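Local atomic coordinates of Serine/threonine-protein kinase PknI (Mycobacterium tuberculosis, PDB entry 5XLM), a protein that acts as a membrane-bound serine/threonine kinase that slows mycobacterial growth inside the infected host, and is represented here by its extracellular sensor domain. Residues 42-47 / 166-171; 114-119 / 132-137; 67-72 / 182-187; 37-42 / 63-68. All blocks are in the same frame, centred on the assembly; numbering follows the deposited sequence.

Contact 1. Residues 42-47 / 166-171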
loop_
_atom_site.group_PDB
_atom_site.type_symbol
_atom_site.label_atom_id
_atom_site.label_comp_id
_atom_site.label_asym_id
_atom_site.label_seq_id
_atom_site.Cartn_x
_atom_site.Cartn_y
_atom_site.Cartn_z
ATOM N N ILE A 42 -2.177 -7.235 1.396
ATOM C CA ILE A 42 -2.035 -6.059 2.246
ATOM C C ILE A 42 -3.167 -6.068 3.261
ATOM O O ILE A 42 -4.345 -6.130 2.890
ATOM C CB ILE A 42 -2.039 -4.760 1.427
ATOM C CG1 ILE A 42 -0.882 -4.759 0.426
ATOM C CG2 ILE A 42 -1.962 -3.549 2.348
ATOM C CD1 ILE A 42 -0.758 -3.475 -0.370
ATOM N N GLU A 43 -2.812 -6.013 4.540
ATOM C CA GLU A 43 -3.782 -5.960 5.627
ATOM C C GLU A 43 -3.743 -4.566 6.238
ATOM O O GLU A 43 -2.730 -4.164 6.818
ATOM C CB GLU A 43 -3.494 -7.028 6.679
ATOM C CG GLU A 43 -4.535 -7.081 7.791
ATOM C CD GLU A 43 -4.234 -8.144 8.832
ATOM O OE1 GLU A 43 -3.067 -8.245 9.265
ATOM O OE2 GLU A 43 -5.164 -8.887 9.207
ATOM N N ILE A 44 -4.841 -3.830 6.094
ATOM C CA ILE A 44 -5.009 -2.538 6.748
ATOM C C ILE A 44 -5.696 -2.799 8.083
ATOM O O ILE A 44 -6.900 -3.057 8.132
ATOM C CB ILE A 44 -5.815 -1.569 5.876
ATOM C CG1 ILE A 44 -5.137 -1.394 4.517
ATOM C CG2 ILE A 44 -5.958 -0.221 6.564
ATOM C CD1 ILE A 44 -3.746 -0.801 4.602
ATOM N N GLN A 45 -4.927 -2.735 9.170
ATOM C CA GLN A 45 -5.402 -3.162 10.486
ATOM C C GLN A 45 -6.111 -1.997 11.173
ATOM O O GLN A 45 -5.578 -1.329 12.062
ATOM C CB GLN A 45 -4.245 -3.697 11.315
ATOM C CG GLN A 45 -3.510 -4.839 10.640
ATOM C CD GLN A 45 -2.276 -5.266 11.400
ATOM O OE1 GLN A 45 -1.700 -4.485 12.158
ATOM N NE2 GLN A 45 -1.864 -6.513 11.206
ATOM N N ARG A 46 -7.358 -1.771 10.751
ATOM C CA ARG A 46 -8.170 -0.683 11.282
ATOM C C ARG A 46 -8.586 -0.898 12.732
ATOM O O ARG A 46 -9.094 0.041 13.356
ATOM C CB ARG A 46 -9.410 -0.481 10.405
ATOM C CG ARG A 46 -9.192 0.481 9.241
ATOM C CD ARG A 46 -10.408 0.560 8.328
ATOM N NE ARG A 46 -10.255 1.600 7.313
ATOM C CZ ARG A 46 -9.704 1.405 6.118
ATOM N NH1 ARG A 46 -9.602 2.411 5.261
ATOM N NH2 ARG A 46 -9.254 0.203 5.779
ATOM N N SER A 47 -8.378 -2.093 13.288
ATOM C CA SER A 47 -8.625 -2.298 14.709
ATOM C C SER A 47 -7.588 -1.607 15.583
ATOM O O SER A 47 -7.754 -1.583 16.807
ATOM C CB SER A 47 -8.653 -3.790 15.037
ATOM O OG SER A 47 -7.410 -4.404 14.741
ATOM N N ILE A 166 -4.373 10.533 11.231
ATOM C CA ILE A 166 -4.891 9.196 11.492
ATOM C C ILE A 166 -3.875 8.172 11.005
ATOM O O ILE A 166 -3.445 8.211 9.846
ATOM C CB ILE A 166 -6.250 8.989 10.804
ATOM C CG1 ILE A 166 -7.222 10.099 11.198
ATOM C CG2 ILE A 166 -6.815 7.627 11.159
ATOM C CD1 ILE A 166 -8.589 9.966 10.564
ATOM N N ARG A 167 -3.493 7.253 11.887
ATOM C CA ARG A 167 -2.509 6.224 11.581
ATOM C C ARG A 167 -3.147 4.853 11.746
ATOM O O ARG A 167 -3.776 4.575 12.772
ATOM C CB ARG A 167 -1.277 6.352 12.480
ATOM C CG ARG A 167 -0.485 7.627 12.251
ATOM C CD ARG A 167 0.723 7.708 13.168
ATOM N NE ARG A 167 1.449 8.962 13.003
ATOM C CZ ARG A 167 1.149 10.086 13.647
ATOM N NH1 ARG A 167 0.133 10.113 14.498
ATOM N NH2 ARG A 167 1.860 11.184 13.440
ATOM N N ILE A 168 -2.986 4.005 10.732
ATOM C CA ILE A 168 -3.536 2.657 10.734
ATOM C C ILE A 168 -2.401 1.698 10.397
ATOM O O ILE A 168 -1.840 1.769 9.300
ATOM C CB ILE A 168 -4.689 2.493 9.731
ATOM C CG1 ILE A 168 -5.710 3.620 9.901
ATOM C CG2 ILE A 168 -5.357 1.144 9.911
ATOM C CD1 ILE A 168 -6.443 3.983 8.628
ATOM N N PRO A 169 -2.016 0.793 11.300
ATOM C CA PRO A 169 -0.940 -0.152 10.982
ATOM C C PRO A 169 -1.285 -1.007 9.772
ATOM O O PRO A 169 -2.454 -1.278 9.485
ATOM C CB PRO A 169 -0.826 -1.000 12.254
ATOM C CG PRO A 169 -1.343 -0.105 13.338
ATOM C CD PRO A 169 -2.453 0.684 12.702
ATOM N N ALA A 170 -0.245 -1.423 9.049
ATOM C CA ALA A 170 -0.411 -2.182 7.818
ATOM C C ALA A 170 0.671 -3.245 7.715
ATOM O O ALA A 170 1.811 -3.029 8.133
ATOM C CB ALA A 170 -0.362 -1.269 6.586
ATOM N N VAL A 171 0.301 -4.395 7.155
ATOM C CA VAL A 171 1.219 -5.501 6.917
ATOM C C VAL A 171 1.045 -5.962 5.479
ATOM O O VAL A 171 -0.081 -6.052 4.978
ATOM C CB VAL A 171 0.979 -6.673 7.896
ATOM C CG1 VAL A 171 1.903 -7.841 7.577
ATOM C CG2 VAL A 171 1.171 -6.219 9.332
#
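Q45 lies across P169 and V171 where strand 38-51 pairs antiparallel with strand 165-174. Two backbone bonds join E43 and V171, and a third runs from Q45 N to P169 O (2.9 Å). Q45 is the centre of an inverse gamma turn, closed by R46 N bonding to I44 O.

The Q45 side chain can be followed outward. CB sits 3.5 Å from P169 O. CG stands beside the backbone N, anti to the carbonyl carbon (chi1 -57°), and is still near P169 O. From there the chain runs extended and crosses the proline at about a right angle. OE1 comes 3.6 Å from P169 CB and also accepts a hydrogen bond from K48 NZ. NE2 touches V171 CG2 at 3.6 Å. Its N-H makes a nearly straight bond to E43 OE1 (2.9 Å, 172°). The oxygen lies in the amide plane of Q45, but NE2 meets it from above the carboxylate plane.

On the face of I44 and A170 the contact is apolar. I44 CD1 reaches A170 CB at 4.0 Å. I168 packs beside them, its CG2 3.7 Å from I44 CG2 and also against the Q45 carbonyl.

Both ends of the Q45 amide therefore have polar partners. This fixes which end carries the oxygen, while its flank rests on proline and valine carbons. K48 at the oxygen end and E43 at the nitrogen end would probably polarise the amide.

Contact 2. Residues 114-119 / 132-137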
loop_
_atom_site.group_PDB
_atom_site.type_symbol
_atom_site.label_atom_id
_atom_site.label_comp_id
_atom_site.label_asym_id
_atom_site.label_seq_id
_atom_site.Cartn_x
_atom_site.Cartn_y
_atom_site.Cartn_z
ATOM N N GLU A 114 -2.239 11.376 -1.863
ATOM C CA GLU A 114 -3.379 11.612 -2.734
ATOM C C GLU A 114 -4.513 12.224 -1.930
ATOM O O GLU A 114 -4.793 11.795 -0.806
ATOM C CB GLU A 114 -3.842 10.315 -3.415
ATOM C CG GLU A 114 -3.978 9.121 -2.484
ATOM C CD GLU A 114 -4.305 7.834 -3.225
ATOM O OE1 GLU A 114 -4.754 6.865 -2.574
ATOM O OE2 GLU A 114 -4.114 7.792 -4.461
ATOM N N THR A 115 -5.154 13.235 -2.511
ATOM C CA THR A 115 -6.255 13.912 -1.843
ATOM C C THR A 115 -7.499 13.032 -1.861
ATOM O O THR A 115 -7.941 12.582 -2.923
ATOM C CB THR A 115 -6.541 15.255 -2.518
ATOM O OG1 THR A 115 -5.331 16.020 -2.598
ATOM C CG2 THR A 115 -7.576 16.040 -1.727
ATOM N N VAL A 116 -8.060 12.783 -0.680
ATOM C CA VAL A 116 -9.215 11.906 -0.522
ATOM C C VAL A 116 -10.198 12.568 0.434
ATOM O O VAL A 116 -9.802 13.111 1.471
ATOM C CB VAL A 116 -8.798 10.511 -0.007
ATOM C CG1 VAL A 116 -10.014 9.698 0.403
ATOM C CG2 VAL A 116 -7.993 9.769 -1.065
ATOM N N GLN A 117 -11.481 12.527 0.082
ATOM C CA GLN A 117 -12.519 13.107 0.922
ATOM C C GLN A 117 -12.873 12.173 2.071
ATOM O O GLN A 117 -12.916 10.950 1.911
ATOM C CB GLN A 117 -13.764 13.420 0.092
ATOM C CG GLN A 117 -13.586 14.579 -0.870
ATOM C CD GLN A 117 -13.261 15.877 -0.155
ATOM O OE1 GLN A 117 -13.756 16.134 0.943
ATOM N NE2 GLN A 117 -12.422 16.700 -0.772
ATOM N N PHE A 118 -13.133 12.764 3.237
ATOM C CA PHE A 118 -13.423 12.038 4.466
ATOM C C PHE A 118 -14.677 12.620 5.108
ATOM O O PHE A 118 -14.877 13.843 5.070
ATOM C CB PHE A 118 -12.231 12.129 5.432
ATOM C CG PHE A 118 -12.015 10.890 6.257
ATOM C CD1 PHE A 118 -11.606 9.705 5.665
ATOM C CD2 PHE A 118 -12.200 10.918 7.630
ATOM C CE1 PHE A 118 -11.399 8.569 6.426
ATOM C CE2 PHE A 118 -11.993 9.786 8.394
ATOM C CZ PHE A 118 -11.593 8.611 7.792
ATOM N N PRO A 119 -15.557 11.774 5.685
ATOM C CA PRO A 119 -16.842 12.133 6.303
ATOM C C PRO A 119 -16.853 13.456 7.071
ATOM O O PRO A 119 -17.627 14.344 6.707
ATOM C CB PRO A 119 -17.091 10.965 7.267
ATOM C CG PRO A 119 -16.268 9.806 6.718
ATOM C CD PRO A 119 -15.412 10.312 5.586
ATOM N N THR A 132 -8.374 15.245 2.859
ATOM C CA THR A 132 -7.244 14.639 3.545
ATOM C C THR A 132 -6.176 14.243 2.536
ATOM O O THR A 132 -6.416 14.198 1.327
ATOM C CB THR A 132 -7.657 13.395 4.353
ATOM O OG1 THR A 132 -8.012 12.336 3.454
ATOM C CG2 THR A 132 -8.844 13.694 5.255
ATOM N N THR A 133 -4.984 13.959 3.052
ATOM C CA THR A 133 -3.926 13.308 2.291
ATOM C C THR A 133 -3.705 11.920 2.874
ATOM O O THR A 133 -3.500 11.777 4.086
ATOM C CB THR A 133 -2.621 14.107 2.326
ATOM O OG1 THR A 133 -2.109 14.135 3.665
ATOM C CG2 THR A 133 -2.847 15.529 1.839
ATOM N N GLN A 134 -3.761 10.906 2.021
ATOM C CA GLN A 134 -3.615 9.521 2.444
ATOM C C GLN A 134 -2.473 8.870 1.680
ATOM O O GLN A 134 -2.360 9.025 0.460
ATOM C CB GLN A 134 -4.914 8.739 2.229
ATOM C CG GLN A 134 -6.129 9.423 2.826
ATOM C CD GLN A 134 -7.350 8.525 2.869
ATOM O OE1 GLN A 134 -7.307 7.377 2.424
ATOM N NE2 GLN A 134 -8.448 9.046 3.409
ATOM N N LEU A 135 -1.621 8.153 2.407
ATOM C CA LEU A 135 -0.506 7.450 1.797
ATOM C C LEU A 135 -0.254 6.160 2.560
ATOM O O LEU A 135 -0.662 6.008 3.715
ATOM C CB LEU A 135 0.763 8.316 1.761
ATOM C CG LEU A 135 1.302 8.952 3.047
ATOM C CD1 LEU A 135 2.126 7.977 3.882
ATOM C CD2 LEU A 135 2.126 10.185 2.706
ATOM N N LEU A 136 0.433 5.235 1.900
ATOM C CA LEU A 136 0.839 3.971 2.495
ATOM C C LEU A 136 2.357 3.932 2.595
ATOM O O LEU A 136 3.057 4.207 1.615
ATOM C CB LEU A 136 0.334 2.786 1.669
ATOM C CG LEU A 136 0.664 1.401 2.227
ATOM C CD1 LEU A 136 0.058 1.226 3.610
ATOM C CD2 LEU A 136 0.186 0.307 1.285
ATOM N N ALA A 137 2.860 3.603 3.780
ATOM C CA ALA A 137 4.284 3.395 3.996
ATOM C C ALA A 137 4.498 1.939 4.370
ATOM O O ALA A 137 3.799 1.411 5.240
ATOM C CB ALA A 137 4.828 4.317 5.090
#
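V116 O is gripped by two donors of T132, the backbone N at 2.9 Å and the hydroxyl OG1 at 2.8 Å. They reach it from opposite faces of the carbonyl plane. The hydroxyl can do this because OG1 sits between the backbone N and the carbonyl carbon (chi1 69°). T132 OG1 gives its proton to V116 O and so can accept the weak bond from Q134 NE2.

The motif is an antiparallel strand pair between 108-117 and 131-140. V116 with T132 and E114 with Q134 are hydrogen-bonded pairs. T115 with T133, between them, is a non-hydrogen-bonded pair. V116 N bonds to T132 O, and Q134 N to E114 O at 3.1 Å. The return bond from E114 N to Q134 O is weak. The short strand axes diverge strongly from antiparallel, with 120° between their directions.

E114, V116, T132 and Q134 share one face of the sheet. The Q134 chain is extended beyond CG and crosses V116 at about a right angle. Its NE2 comes 3.5 Å from V116 CG1, and its CD lies 3.8 Å from V116 CB. E114 CG rests 3.4 Å from Q134 O, and E114 OE2 continues to a salt bridge with R98.

Just past the strand, F118, a poorly ordered residue, points its side chain toward 132-137. The ring plane is steeply inclined to the Q134 amide, 73° apart. F118 CB touches T132 CG2 at 3.7 Å, and F118 CD1 approaches Q134 NE2 at 3.9 Å.

Contact 3. Residues 67-72 / 182-187; sequences AFRTSC and VTVPDP
A67, R69 and S71 turn their side chains toward the segment 182-187, which runs beside their strand without any hydrogen bond between the two.

Carbon contacts form at both ends. A67 CB meets V184 CG2 at 3.6 Å and V182 CG1 at 4.0 Å. At the other end P187 CD lies 3.6 Å from R69 CG. Two carbon-to-oxygen touches are van der Waals contacts. V184 CG1, anti to its own backbone N (chi1 -166°), meets A67 O, and P187 CG meets S71 OG.

The polar contacts centre on R69. Its chain bends at chi3 (-78°) and slides past V184 in the opposite direction. V184 O lies over one face of the guanidinium, 2.7 Å from R69 NH1, but the angle is too poor for a hydrogen bond. V184 CB lies at the guanidinium edge. D186 is poorly ordered. Its OD2 stays 4.0 Å from R69 NE, beyond a salt bridge, so any attraction is probably modest. The other carboxylate oxygen, OD1, accepts a hydrogen bond from A188 N.

The segment 182-187 belongs to the tail after strand 165-174. It lies against strand 62-72, and V184 also touches T82 of the neighbouring strand 77-83. The disulfide C72-C77 links these two strands at the hairpin.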
loop_
_atom_site.group_PDB
_atom_site.type_symbol
_atom_site.label_atom_id
_atom_site.label_comp_id
_atom_site.label_asym_id
_atom_site.label_seq_id
_atom_site.Cartn_x
_atom_site.Cartn_y
_atom_site.Cartn_z
ATOM N N ALA A 67 -1.050 -7.152 -7.213
ATOM C CA ALA A 67 0.020 -7.663 -8.059
ATOM C C ALA A 67 1.068 -6.565 -8.196
ATOM O O ALA A 67 0.817 -5.532 -8.827
ATOM C CB ALA A 67 -0.521 -8.097 -9.419
ATOM N N PHE A 68 2.231 -6.781 -7.591
ATOM C CA PHE A 68 3.304 -5.797 -7.563
ATOM C C PHE A 68 4.335 -6.092 -8.645
ATOM O O PHE A 68 4.669 -7.253 -8.901
ATOM C CB PHE A 68 3.996 -5.782 -6.196
ATOM C CG PHE A 68 3.380 -4.839 -5.200
ATOM C CD1 PHE A 68 3.962 -3.609 -4.942
ATOM C CD2 PHE A 68 2.230 -5.189 -4.510
ATOM C CE1 PHE A 68 3.406 -2.741 -4.020
ATOM C CE2 PHE A 68 1.668 -4.323 -3.587
ATOM C CZ PHE A 68 2.257 -3.098 -3.343
ATOM N N ARG A 69 4.839 -5.033 -9.274
ATOM C CA ARG A 69 6.002 -5.121 -10.143
ATOM C C ARG A 69 6.886 -3.909 -9.876
ATOM O O ARG A 69 6.387 -2.813 -9.600
ATOM C CB ARG A 69 5.601 -5.205 -11.627
ATOM C CG ARG A 69 5.429 -3.866 -12.309
ATOM C CD ARG A 69 4.678 -3.975 -13.628
ATOM N NE ARG A 69 5.497 -4.471 -14.731
ATOM C CZ ARG A 69 5.168 -5.505 -15.498
ATOM N NH1 ARG A 69 4.030 -6.156 -15.289
ATOM N NH2 ARG A 69 5.972 -5.884 -16.482
ATOM N N THR A 70 8.199 -4.115 -9.934
ATOM C CA THR A 70 9.167 -3.089 -9.571
ATOM C C THR A 70 10.159 -2.887 -10.706
ATOM O O THR A 70 10.607 -3.853 -11.330
ATOM C CB THR A 70 9.909 -3.463 -8.278
ATOM O OG1 THR A 70 8.976 -3.535 -7.192
ATOM C CG2 THR A 70 10.981 -2.435 -7.946
ATOM N N SER A 71 10.487 -1.625 -10.978
ATOM C CA SER A 71 11.523 -1.270 -11.939
ATOM C C SER A 71 12.416 -0.204 -11.321
ATOM O O SER A 71 11.922 0.795 -10.787
ATOM C CB SER A 71 10.915 -0.768 -13.255
ATOM O OG SER A 71 10.207 0.442 -13.066
ATOM N N CYS A 72 13.727 -0.422 -11.385
ATOM C CA CYS A 72 14.703 0.455 -10.758
ATOM C C CYS A 72 15.592 1.093 -11.814
ATOM O O CYS A 72 16.055 0.421 -12.742
ATOM C CB CYS A 72 15.578 -0.308 -9.754
ATOM S SG CYS A 72 14.719 -1.046 -8.335
ATOM N N VAL A 182 -2.913 -11.484 -15.215
ATOM C CA VAL A 182 -3.044 -10.042 -15.036
ATOM C C VAL A 182 -1.845 -9.331 -15.648
ATOM O O VAL A 182 -0.738 -9.875 -15.725
ATOM C CB VAL A 182 -3.214 -9.687 -13.542
ATOM C CG1 VAL A 182 -1.883 -9.785 -12.802
ATOM C CG2 VAL A 182 -3.826 -8.301 -13.383
ATOM N N THR A 183 -2.075 -8.102 -16.110
ATOM C CA THR A 183 -1.021 -7.238 -16.633
ATOM C C THR A 183 -0.836 -6.086 -15.654
ATOM O O THR A 183 -1.721 -5.234 -15.513
ATOM C CB THR A 183 -1.362 -6.717 -18.030
ATOM O OG1 THR A 183 -2.405 -5.738 -17.941
ATOM C CG2 THR A 183 -1.821 -7.854 -18.932
ATOM N N VAL A 184 0.306 -6.062 -14.973
ATOM C CA VAL A 184 0.622 -4.961 -14.068
ATOM C C VAL A 184 1.298 -3.869 -14.888
ATOM O O VAL A 184 2.248 -4.156 -15.630
ATOM C CB VAL A 184 1.513 -5.423 -12.904
ATOM C CG1 VAL A 184 1.552 -4.362 -11.809
ATOM C CG2 VAL A 184 1.030 -6.752 -12.354
ATOM N N PRO A 185 0.841 -2.619 -14.808
ATOM C CA PRO A 185 1.479 -1.547 -15.587
ATOM C C PRO A 185 2.892 -1.286 -15.086
ATOM O O PRO A 185 3.101 -0.991 -13.908
ATOM C CB PRO A 185 0.560 -0.341 -15.350
ATOM C CG PRO A 185 -0.123 -0.638 -14.055
ATOM C CD PRO A 185 -0.305 -2.128 -14.023
ATOM N N ASP A 186 3.862 -1.413 -15.985
ATOM C CA ASP A 186 5.258 -1.172 -15.644
ATOM C C ASP A 186 5.422 0.267 -15.175
ATOM O O ASP A 186 5.088 1.196 -15.928
ATOM C CB ASP A 186 6.156 -1.456 -16.847
ATOM C CG ASP A 186 7.626 -1.583 -16.472
ATOM O OD1 ASP A 186 8.137 -0.731 -15.715
ATOM O OD2 ASP A 186 8.275 -2.544 -16.938
ATOM N N PRO A 187 5.912 0.504 -13.956
ATOM C CA PRO A 187 6.069 1.892 -13.491
ATOM C C PRO A 187 7.057 2.685 -14.317
ATOM O O PRO A 187 6.974 3.918 -14.333
ATOM C CB PRO A 187 6.548 1.730 -12.042
ATOM C CG PRO A 187 7.175 0.363 -12.004
ATOM C CD PRO A 187 6.386 -0.477 -12.965
#

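Contact 4. Residues 37-42 / 63-68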
loop_
_atom_site.group_PDB
_atom_site.type_symbol
_atom_site.label_atom_id
_atom_site.label_comp_id
_atom_site.label_asym_id
_atom_site.label_seq_id
_atom_site.Cartn_x
_atom_site.Cartn_y
_atom_site.Cartn_z
ATOM N N ASP A 37 7.893 -7.821 -6.369
ATOM C CA ASP A 37 7.388 -8.514 -7.549
ATOM C C ASP A 37 6.670 -9.778 -7.109
ATOM O O ASP A 37 7.251 -10.611 -6.407
ATOM C CB ASP A 37 8.517 -8.852 -8.529
ATOM C CG ASP A 37 8.777 -7.737 -9.522
ATOM O OD1 ASP A 37 9.707 -6.934 -9.290
ATOM O OD2 ASP A 37 8.042 -7.659 -10.529
ATOM N N GLY A 38 5.415 -9.921 -7.527
ATOM C CA GLY A 38 4.590 -11.061 -7.202
ATOM C C GLY A 38 3.264 -10.624 -6.631
ATOM O O GLY A 38 2.928 -9.435 -6.598
ATOM N N THR A 39 2.490 -11.604 -6.173
ATOM C CA THR A 39 1.212 -11.326 -5.534
ATOM C C THR A 39 1.436 -10.992 -4.066
ATOM O O THR A 39 2.093 -11.747 -3.342
ATOM C CB THR A 39 0.269 -12.521 -5.665
ATOM O OG1 THR A 39 0.036 -12.798 -7.052
ATOM C CG2 THR A 39 -1.060 -12.228 -4.978
ATOM N N TYR A 40 0.892 -9.860 -3.630
ATOM C CA TYR A 40 1.052 -9.389 -2.262
ATOM C C TYR A 40 -0.308 -9.189 -1.612
ATOM O O TYR A 40 -1.248 -8.697 -2.245
ATOM C CB TYR A 40 1.851 -8.081 -2.212
ATOM C CG TYR A 40 3.345 -8.275 -2.322
ATOM C CD1 TYR A 40 3.948 -8.501 -3.552
ATOM C CD2 TYR A 40 4.154 -8.228 -1.194
ATOM C CE1 TYR A 40 5.313 -8.677 -3.655
ATOM C CE2 TYR A 40 5.522 -8.404 -1.286
ATOM C CZ TYR A 40 6.095 -8.628 -2.518
ATOM O OH TYR A 40 7.456 -8.803 -2.617
ATOM N N ARG A 41 -0.400 -9.579 -0.346
ATOM C CA ARG A 41 -1.598 -9.399 0.463
ATOM C C ARG A 41 -1.345 -8.271 1.452
ATOM O O ARG A 41 -0.402 -8.338 2.247
ATOM C CB ARG A 41 -1.960 -10.692 1.191
ATOM C CG ARG A 41 -2.859 -10.511 2.400
ATOM C CD ARG A 41 -3.175 -11.854 3.037
ATOM N NE ARG A 41 -3.736 -11.711 4.376
ATOM C CZ ARG A 41 -3.014 -11.740 5.490
ATOM N NH1 ARG A 41 -1.700 -11.909 5.428
ATOM N NH2 ARG A 41 -3.607 -11.601 6.670
ATOM N N ILE A 42 -2.177 -7.235 1.396
ATOM C CA ILE A 42 -2.035 -6.059 2.246
ATOM C C ILE A 42 -3.167 -6.068 3.261
ATOM O O ILE A 42 -4.345 -6.130 2.890
ATOM C CB ILE A 42 -2.039 -4.760 1.427
ATOM C CG1 ILE A 42 -0.882 -4.759 0.426
ATOM C CG2 ILE A 42 -1.962 -3.549 2.348
ATOM C CD1 ILE A 42 -0.758 -3.475 -0.370
ATOM N N ASN A 63 -8.220 -7.055 4.528
ATOM C CA ASN A 63 -7.196 -7.622 3.661
ATOM C C ASN A 63 -7.568 -7.408 2.200
ATOM O O ASN A 63 -8.730 -7.565 1.814
ATOM C CB ASN A 63 -7.015 -9.119 3.925
ATOM C CG ASN A 63 -6.500 -9.410 5.318
ATOM O OD1 ASN A 63 -5.294 -9.521 5.536
ATOM N ND2 ASN A 63 -7.414 -9.541 6.270
ATOM N N THR A 64 -6.571 -7.047 1.394
ATOM C CA THR A 64 -6.721 -6.917 -0.048
ATOM C C THR A 64 -5.492 -7.516 -0.714
ATOM O O THR A 64 -4.428 -7.636 -0.101
ATOM C CB THR A 64 -6.898 -5.454 -0.484
ATOM O OG1 THR A 64 -5.820 -4.665 0.032
ATOM C CG2 THR A 64 -8.220 -4.896 0.024
ATOM N N TRP A 65 -5.643 -7.896 -1.979
ATOM C CA TRP A 65 -4.577 -8.552 -2.721
ATOM C C TRP A 65 -4.171 -7.710 -3.921
ATOM O O TRP A 65 -5.018 -7.125 -4.603
ATOM C CB TRP A 65 -4.998 -9.955 -3.164
ATOM C CG TRP A 65 -4.894 -10.947 -2.051
ATOM C CD1 TRP A 65 -3.865 -11.813 -1.819
ATOM C CD2 TRP A 65 -5.840 -11.154 -0.996
ATOM N NE1 TRP A 65 -4.120 -12.558 -0.693
ATOM C CE2 TRP A 65 -5.324 -12.170 -0.168
ATOM C CE3 TRP A 65 -7.077 -10.585 -0.676
ATOM C CZ2 TRP A 65 -6.002 -12.631 0.958
ATOM C CZ3 TRP A 65 -7.748 -11.042 0.446
ATOM C CH2 TRP A 65 -7.209 -12.055 1.249
ATOM N N TRP A 66 -2.864 -7.658 -4.169
ATOM C CA TRP A 66 -2.292 -6.782 -5.177
ATOM C C TRP A 66 -1.212 -7.525 -5.948
ATOM O O TRP A 66 -0.544 -8.414 -5.413
ATOM C CB TRP A 66 -1.704 -5.514 -4.540
ATOM C CG TRP A 66 -2.694 -4.735 -3.727
ATOM C CD1 TRP A 66 -3.108 -5.008 -2.455
ATOM C CD2 TRP A 66 -3.391 -3.552 -4.130
ATOM N NE1 TRP A 66 -4.024 -4.070 -2.043
ATOM C CE2 TRP A 66 -4.213 -3.163 -3.052
ATOM C CE3 TRP A 66 -3.398 -2.782 -5.298
ATOM C CZ2 TRP A 66 -5.037 -2.041 -3.109
ATOM C CZ3 TRP A 66 -4.216 -1.667 -5.351
ATOM C CH2 TRP A 66 -5.024 -1.307 -4.264
ATOM N N ALA A 67 -1.050 -7.152 -7.213
ATOM C CA ALA A 67 0.020 -7.663 -8.059
ATOM C C ALA A 67 1.068 -6.565 -8.196
ATOM O O ALA A 67 0.817 -5.532 -8.827
ATOM C CB ALA A 67 -0.521 -8.097 -9.419
ATOM N N PHE A 68 2.231 -6.781 -7.591
ATOM C CA PHE A 68 3.304 -5.797 -7.563
ATOM C C PHE A 68 4.335 -6.092 -8.645
ATOM O O PHE A 68 4.669 -7.253 -8.901
ATOM C CB PHE A 68 3.996 -5.782 -6.196
ATOM C CG PHE A 68 3.380 -4.839 -5.200
ATOM C CD1 PHE A 68 3.962 -3.609 -4.942
ATOM C CD2 PHE A 68 2.230 -5.189 -4.510
ATOM C CE1 PHE A 68 3.406 -2.741 -4.020
ATOM C CE2 PHE A 68 1.668 -4.323 -3.587
ATOM C CZ PHE A 68 2.257 -3.098 -3.343
HETATM O O HOH W 1 -6.395 -3.850 2.591
#
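R41 and W65 lie side by side and point the same way on one face of the sheet. R41 CB sits over the five-membered ring of the indole, 3.8 Å from its centroid, in a CH-pi contact. R41 CG is anti to the backbone N (chi1 160°), and the chain stays extended to NE, so that CG and CD follow the indole toward CZ2. R41 CD is 3.6 Å from W65 CZ2. Farther out, N63 OD1 lies 2.9 Å from R41 NE, and the amide and guanidinium planes are only 14° apart. W65 also stacks with H89.

The opposite face carries Y40, W66 and F68. Y40 and F68 cross at about a right angle, their ring planes 65° apart. Y40 CB touches F68 CD2 at 3.7 Å. I42 CD1 lies over the face of W66, 3.5 Å from its CD1, and at the edge of F68. W66 NE1 bonds to T64 OG1 (2.8 Å). A water also bonds to that hydroxyl and donates to I42 O.

Paired backbone bonds tie G38 to F68, Y40 to W66 and I42 to T64. At the backbone angles of G38 a CB would be jammed against the carbonyl O of D37, which calls for glycine.

This is a regular antiparallel ladder with side chains alternating between the faces. The strand pairings of this sheet close into a ring, consistent with a barrel-like fold.

Overall arrangement
All four contacts belong to one antiparallel sheet whose strand pairings run round in a closed circuit. Contacts 1 and 4 both use strand 38-51 and share I42, with centres about 15 Å apart. Contacts 3 and 4 share A67 and F68 on strand 62-72, about 11 Å between centres, and D37 OD1 of contact 4 probably accepts a hydrogen bond from T70 N of contact 3. Contact 2 lies across the domain from contact 4, about 20 Å between centres. L136 bridges this gap: its CD2 packs on I42 CD1 at 4.2 Å, while its CD1 meets A170 of contact 1. F118 also touches I166. Contacts 2 and 3 do not touch. None belongs to the kinase active site, which lies outside this extracellular domain.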